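Local coordinates for lipoprotein (Streptococcus pneumoniae, PDB 3CX3) that binds zinc and probably delivers it, as a surface lipoprotein, to an ABC transporter for uptake into the pneumococcal cell, at residues K9-Y21 with L31-I43. Residues are numbered along the deposited sequence; the frame is centred on the assembly and turned at random.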
loop_
_atom_site.group_PDB
_atom_site.type_symbol
_atom_site.label_atom_id
_atom_site.label_comp_id
_atom_site.label_asym_id
_atom_site.label_seq_id
_atom_site.Cartn_x
_atom_site.Cartn_y
_atom_site.Cartn_z
ATOM N N LYS A 9 15.882 0.535 24.952
ATOM C CA LYS A 9 14.705 1.255 24.453
ATOM C C LYS A 9 14.574 0.964 22.964
ATOM O O LYS A 9 13.653 0.262 22.529
ATOM C CB LYS A 9 14.816 2.778 24.663
ATOM C CG LYS A 9 14.031 3.332 25.853
ATOM C CD LYS A 9 12.523 3.353 25.598
ATOM C CE LYS A 9 11.746 3.374 26.903
ATOM N NZ LYS A 9 11.928 2.104 27.668
ATOM N N GLY A 10 15.529 1.491 22.198
ATOM C CA GLY A 10 15.464 1.489 20.743
ATOM C C GLY A 10 15.161 2.914 20.336
ATOM O O GLY A 10 15.076 3.793 21.198
HETATM N N MSE A 11 15.000 3.143 19.034
HETATM C CA MSE A 11 14.526 4.423 18.501
HETATM C C MSE A 11 13.013 4.445 18.394
HETATM O O MSE A 11 12.432 3.580 17.736
HETATM C CB MSE A 11 15.095 4.685 17.107
HETATM C CG MSE A 11 16.338 5.541 17.072
HETATM SE SE MSE A 11 16.761 6.105 15.241
HETATM C CE MSE A 11 16.630 4.403 14.285
ATOM N N LYS A 12 12.388 5.441 19.023
ATOM C CA LYS A 12 10.938 5.628 18.937
ATOM C C LYS A 12 10.586 6.081 17.512
ATOM O O LYS A 12 11.073 7.124 17.038
ATOM C CB LYS A 12 10.455 6.642 19.980
ATOM C CG LYS A 12 8.943 6.603 20.247
ATOM C CD LYS A 12 8.487 7.671 21.259
ATOM C CE LYS A 12 8.509 7.124 22.687
ATOM N NZ LYS A 12 7.369 7.634 23.541
ATOM N N ILE A 13 9.757 5.281 16.836
ATOM C CA ILE A 13 9.476 5.464 15.404
ATOM C C ILE A 13 7.970 5.472 15.125
ATOM O O ILE A 13 7.265 4.512 15.416
ATOM C CB ILE A 13 10.209 4.396 14.515
ATOM C CG1 ILE A 13 11.709 4.693 14.423
ATOM C CG2 ILE A 13 9.611 4.318 13.142
ATOM C CD1 ILE A 13 12.535 3.533 13.878
ATOM N N VAL A 14 7.495 6.587 14.574
ATOM C CA VAL A 14 6.114 6.705 14.158
ATOM C C VAL A 14 6.020 6.529 12.640
ATOM O O VAL A 14 6.947 6.830 11.872
ATOM C CB VAL A 14 5.439 7.997 14.695
ATOM C CG1 VAL A 14 4.004 8.116 14.201
ATOM C CG2 VAL A 14 5.423 7.985 16.214
ATOM N N THR A 15 4.865 6.040 12.227
ATOM C CA THR A 15 4.690 5.410 10.943
ATOM C C THR A 15 3.296 5.732 10.449
ATOM O O THR A 15 2.366 5.787 11.246
ATOM C CB THR A 15 4.946 3.934 11.150
ATOM O OG1 THR A 15 6.274 3.632 10.675
ATOM C CG2 THR A 15 3.901 3.085 10.512
ATOM N N SER A 16 3.146 5.987 9.154
ATOM C CA SER A 16 1.886 6.557 8.671
ATOM C C SER A 16 0.769 5.538 8.664
ATOM O O SER A 16 -0.219 5.692 9.407
ATOM C CB SER A 16 2.024 7.287 7.337
ATOM O OG SER A 16 2.606 6.483 6.342
ATOM N N PHE A 17 0.948 4.488 7.862
ATOM C CA PHE A 17 -0.043 3.424 7.727
ATOM C C PHE A 17 0.656 2.072 7.507
ATOM O O PHE A 17 1.881 2.019 7.601
ATOM C CB PHE A 17 -1.121 3.797 6.691
ATOM C CG PHE A 17 -0.744 3.542 5.259
ATOM C CD1 PHE A 17 0.368 4.175 4.670
ATOM C CD2 PHE A 17 -1.540 2.720 4.476
ATOM C CE1 PHE A 17 0.705 3.948 3.320
ATOM C CE2 PHE A 17 -1.220 2.479 3.151
ATOM C CZ PHE A 17 -0.083 3.116 2.558
ATOM N N TYR A 18 -0.102 1.001 7.256
ATOM C CA TYR A 18 0.406 -0.371 7.397
ATOM C C TYR A 18 1.623 -0.809 6.558
ATOM O O TYR A 18 2.562 -1.380 7.116
ATOM C CB TYR A 18 -0.694 -1.423 7.271
ATOM C CG TYR A 18 -0.108 -2.809 7.153
ATOM C CD1 TYR A 18 0.378 -3.466 8.283
ATOM C CD2 TYR A 18 -0.008 -3.459 5.913
ATOM C CE1 TYR A 18 0.926 -4.757 8.195
ATOM C CE2 TYR A 18 0.552 -4.746 5.808
ATOM C CZ TYR A 18 1.016 -5.381 6.962
ATOM O OH TYR A 18 1.570 -6.632 6.927
ATOM N N PRO A 19 1.582 -0.638 5.213
ATOM C CA PRO A 19 2.754 -1.095 4.454
ATOM C C PRO A 19 4.020 -0.493 5.026
ATOM O O PRO A 19 5.075 -1.094 4.936
ATOM C CB PRO A 19 2.505 -0.552 3.046
ATOM C CG PRO A 19 1.028 -0.403 2.942
ATOM C CD PRO A 19 0.529 -0.093 4.330
ATOM N N ILE A 20 3.901 0.692 5.610
ATOM C CA ILE A 20 5.044 1.375 6.215
ATOM C C ILE A 20 5.356 0.753 7.587
ATOM O O ILE A 20 6.505 0.407 7.875
ATOM C CB ILE A 20 4.784 2.897 6.347
ATOM C CG1 ILE A 20 4.967 3.621 5.013
ATOM C CG2 ILE A 20 5.756 3.495 7.301
ATOM C CD1 ILE A 20 4.671 2.794 3.796
ATOM N N TYR A 21 4.326 0.622 8.424
ATOM C CA TYR A 21 4.446 -0.056 9.706
ATOM C C TYR A 21 5.268 -1.320 9.553
ATOM O O TYR A 21 6.303 -1.480 10.207
ATOM C CB TYR A 21 3.057 -0.410 10.239
ATOM C CG TYR A 21 3.059 -1.037 11.613
ATOM C CD1 TYR A 21 3.596 -0.357 12.710
ATOM C CD2 TYR A 21 2.514 -2.312 11.822
ATOM C CE1 TYR A 21 3.605 -0.926 13.972
ATOM C CE2 TYR A 21 2.514 -2.891 13.082
ATOM C CZ TYR A 21 3.059 -2.189 14.156
ATOM O OH TYR A 21 3.054 -2.750 15.414
ATOM N N LEU A 31 14.964 -4.103 17.005
ATOM C CA LEU A 31 15.764 -2.964 17.456
ATOM C C LEU A 31 15.046 -1.745 18.026
ATOM O O LEU A 31 15.442 -1.235 19.076
ATOM C CB LEU A 31 16.670 -2.496 16.331
ATOM C CG LEU A 31 17.935 -3.304 16.129
ATOM C CD1 LEU A 31 18.709 -2.635 15.026
ATOM C CD2 LEU A 31 18.745 -3.370 17.418
ATOM N N ASN A 32 14.023 -1.262 17.332
ATOM C CA ASN A 32 13.455 0.032 17.669
ATOM C C ASN A 32 12.017 -0.031 18.182
ATOM O O ASN A 32 11.361 -1.060 18.077
ATOM C CB ASN A 32 13.576 0.974 16.464
ATOM C CG ASN A 32 15.000 1.056 15.912
ATOM O OD1 ASN A 32 15.849 1.760 16.454
ATOM N ND2 ASN A 32 15.256 0.346 14.817
ATOM N N ASP A 33 11.541 1.071 18.751
ATOM C CA ASP A 33 10.139 1.186 19.153
ATOM C C ASP A 33 9.293 1.718 17.991
ATOM O O ASP A 33 9.078 2.936 17.856
ATOM C CB ASP A 33 9.980 2.066 20.405
ATOM C CG ASP A 33 8.513 2.349 20.753
ATOM O OD1 ASP A 33 7.625 1.507 20.479
ATOM O OD2 ASP A 33 8.252 3.440 21.302
ATOM N N VAL A 34 8.815 0.782 17.167
ATOM C CA VAL A 34 8.055 1.108 15.964
ATOM C C VAL A 34 6.571 1.024 16.248
ATOM O O VAL A 34 6.034 -0.053 16.487
ATOM C CB VAL A 34 8.415 0.198 14.757
ATOM C CG1 VAL A 34 7.607 0.599 13.532
ATOM C CG2 VAL A 34 9.900 0.265 14.442
ATOM N N ARG A 35 5.932 2.188 16.229
ATOM C CA ARG A 35 4.483 2.310 16.348
ATOM C C ARG A 35 3.872 3.056 15.153
ATOM O O ARG A 35 4.570 3.749 14.407
ATOM C CB ARG A 35 4.095 2.965 17.680
ATOM C CG ARG A 35 5.203 3.780 18.323
ATOM C CD ARG A 35 4.658 4.659 19.420
ATOM N NE ARG A 35 4.552 3.940 20.684
ATOM C CZ ARG A 35 5.274 4.228 21.763
ATOM N NH1 ARG A 35 6.146 5.231 21.725
ATOM N NH2 ARG A 35 5.120 3.521 22.880
HETATM N N MSE A 36 2.561 2.900 14.982
HETATM C CA MSE A 36 1.864 3.376 13.790
HETATM C C MSE A 36 0.890 4.498 14.170
HETATM O O MSE A 36 0.291 4.417 15.235
HETATM C CB MSE A 36 1.126 2.192 13.176
HETATM C CG MSE A 36 0.497 2.454 11.829
HETATM SE SE MSE A 36 -0.590 0.931 11.318
HETATM C CE MSE A 36 -2.082 1.920 10.532
ATOM N N ILE A 37 0.731 5.529 13.322
ATOM C CA ILE A 37 -0.116 6.703 13.657
ATOM C C ILE A 37 -1.528 6.287 14.061
ATOM O O ILE A 37 -2.256 7.063 14.709
ATOM C CB ILE A 37 -0.142 7.814 12.560
ATOM C CG1 ILE A 37 1.085 8.702 12.672
ATOM C CG2 ILE A 37 -1.326 8.731 12.726
ATOM C CD1 ILE A 37 1.168 9.775 11.600
ATOM N N GLN A 38 -1.901 5.065 13.676
ATOM C CA GLN A 38 -2.999 4.334 14.318
ATOM C C GLN A 38 -3.998 5.235 15.055
ATOM O O GLN A 38 -4.316 5.025 16.238
ATOM C CB GLN A 38 -2.455 3.229 15.261
ATOM C CG GLN A 38 -1.508 3.718 16.388
ATOM C CD GLN A 38 -1.109 2.630 17.382
ATOM O OE1 GLN A 38 -0.107 1.927 17.191
ATOM N NE2 GLN A 38 -1.890 2.495 18.457
ATOM N N SER A 39 -4.465 6.264 14.358
ATOM C CA SER A 39 -5.652 6.979 14.797
ATOM C C SER A 39 -6.806 6.163 14.198
ATOM O O SER A 39 -7.825 5.924 14.869
ATOM C CB SER A 39 -5.635 8.436 14.297
ATOM O OG SER A 39 -6.520 9.270 15.033
ATOM N N SER A 40 -6.588 5.706 12.955
ATOM C CA SER A 40 -7.530 4.900 12.150
ATOM C C SER A 40 -8.545 5.761 11.398
ATOM O O SER A 40 -9.014 6.779 11.919
ATOM C CB SER A 40 -8.229 3.810 12.980
ATOM O OG SER A 40 -8.794 2.810 12.150
ATOM N N SER A 41 -8.852 5.344 10.164
ATOM C CA SER A 41 -9.822 6.016 9.271
ATOM C C SER A 41 -9.646 5.587 7.799
ATOM O O SER A 41 -10.562 4.971 7.218
ATOM C CB SER A 41 -9.803 7.553 9.418
ATOM O OG SER A 41 -10.490 8.195 8.350
ATOM N N GLY A 42 -8.491 5.905 7.203
ATOM C CA GLY A 42 -8.249 5.603 5.779
ATOM C C GLY A 42 -7.266 6.541 5.107
ATOM O O GLY A 42 -7.571 7.720 4.894
ATOM N N ILE A 43 -6.104 5.993 4.739
ATOM C CA ILE A 43 -4.894 6.764 4.395
ATOM C C ILE A 43 -5.087 7.902 3.384
ATOM O O ILE A 43 -4.371 8.907 3.448
ATOM C CB ILE A 43 -3.705 5.824 3.924
ATOM C CG1 ILE A 43 -2.404 6.608 3.743
ATOM C CG2 ILE A 43 -4.047 5.074 2.621
ATOM C CD1 ILE A 43 -1.787 7.136 5.014
#
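Strand 33-36 runs parallel to strand 12-15, their axes 4.6 Å apart and 23° off alignment, as neighbours in a four-stranded parallel sheet joined through helix 18-28, a classical beta-alpha-beta crossover. The ladder is stitched where I13 N gives its hydrogen to D33 O (2.6 Å), R35 N to I13 O and I37 N to T15 O, whereas D33 N to M11 O is a weak bond. At the leading end N32 continues it with its side chain: OD1 takes the M11 N-H on a lone pair in the amide plane (3.0 Å), and its ND2 is held by S28 and Y150. On the sheet face bearing I13, V34 and M36, I13 CB meets V34 CG2. Selenomethionine M36 carries its CG anti to the backbone N (chi1 -172°), and the chain runs past T15 CG2 to lodge SE obliquely against the Y21 ring, 4.7 Å from its centroid, a Met-aromatic contact. The same ring turns an edge to V34 O. The opposite face bears K12, V14, D33 and R35. Within 31-43, D33 OD2 pairs with R35 NH1 by charge alone; K12 NZ nears that NH1 (3.3 Å), a repulsion D33 probably offsets. Beyond this charged end the face turns apolar, V14 CG1 meeting I37 CG1 (3.3 Å). I43 CG1 sits over one face of the F17 ring, 3.8 Å from its centroid, and P19 CD over the other; so sandwiched, the ring probably helps to fix the backbone next to the zinc ligand H44.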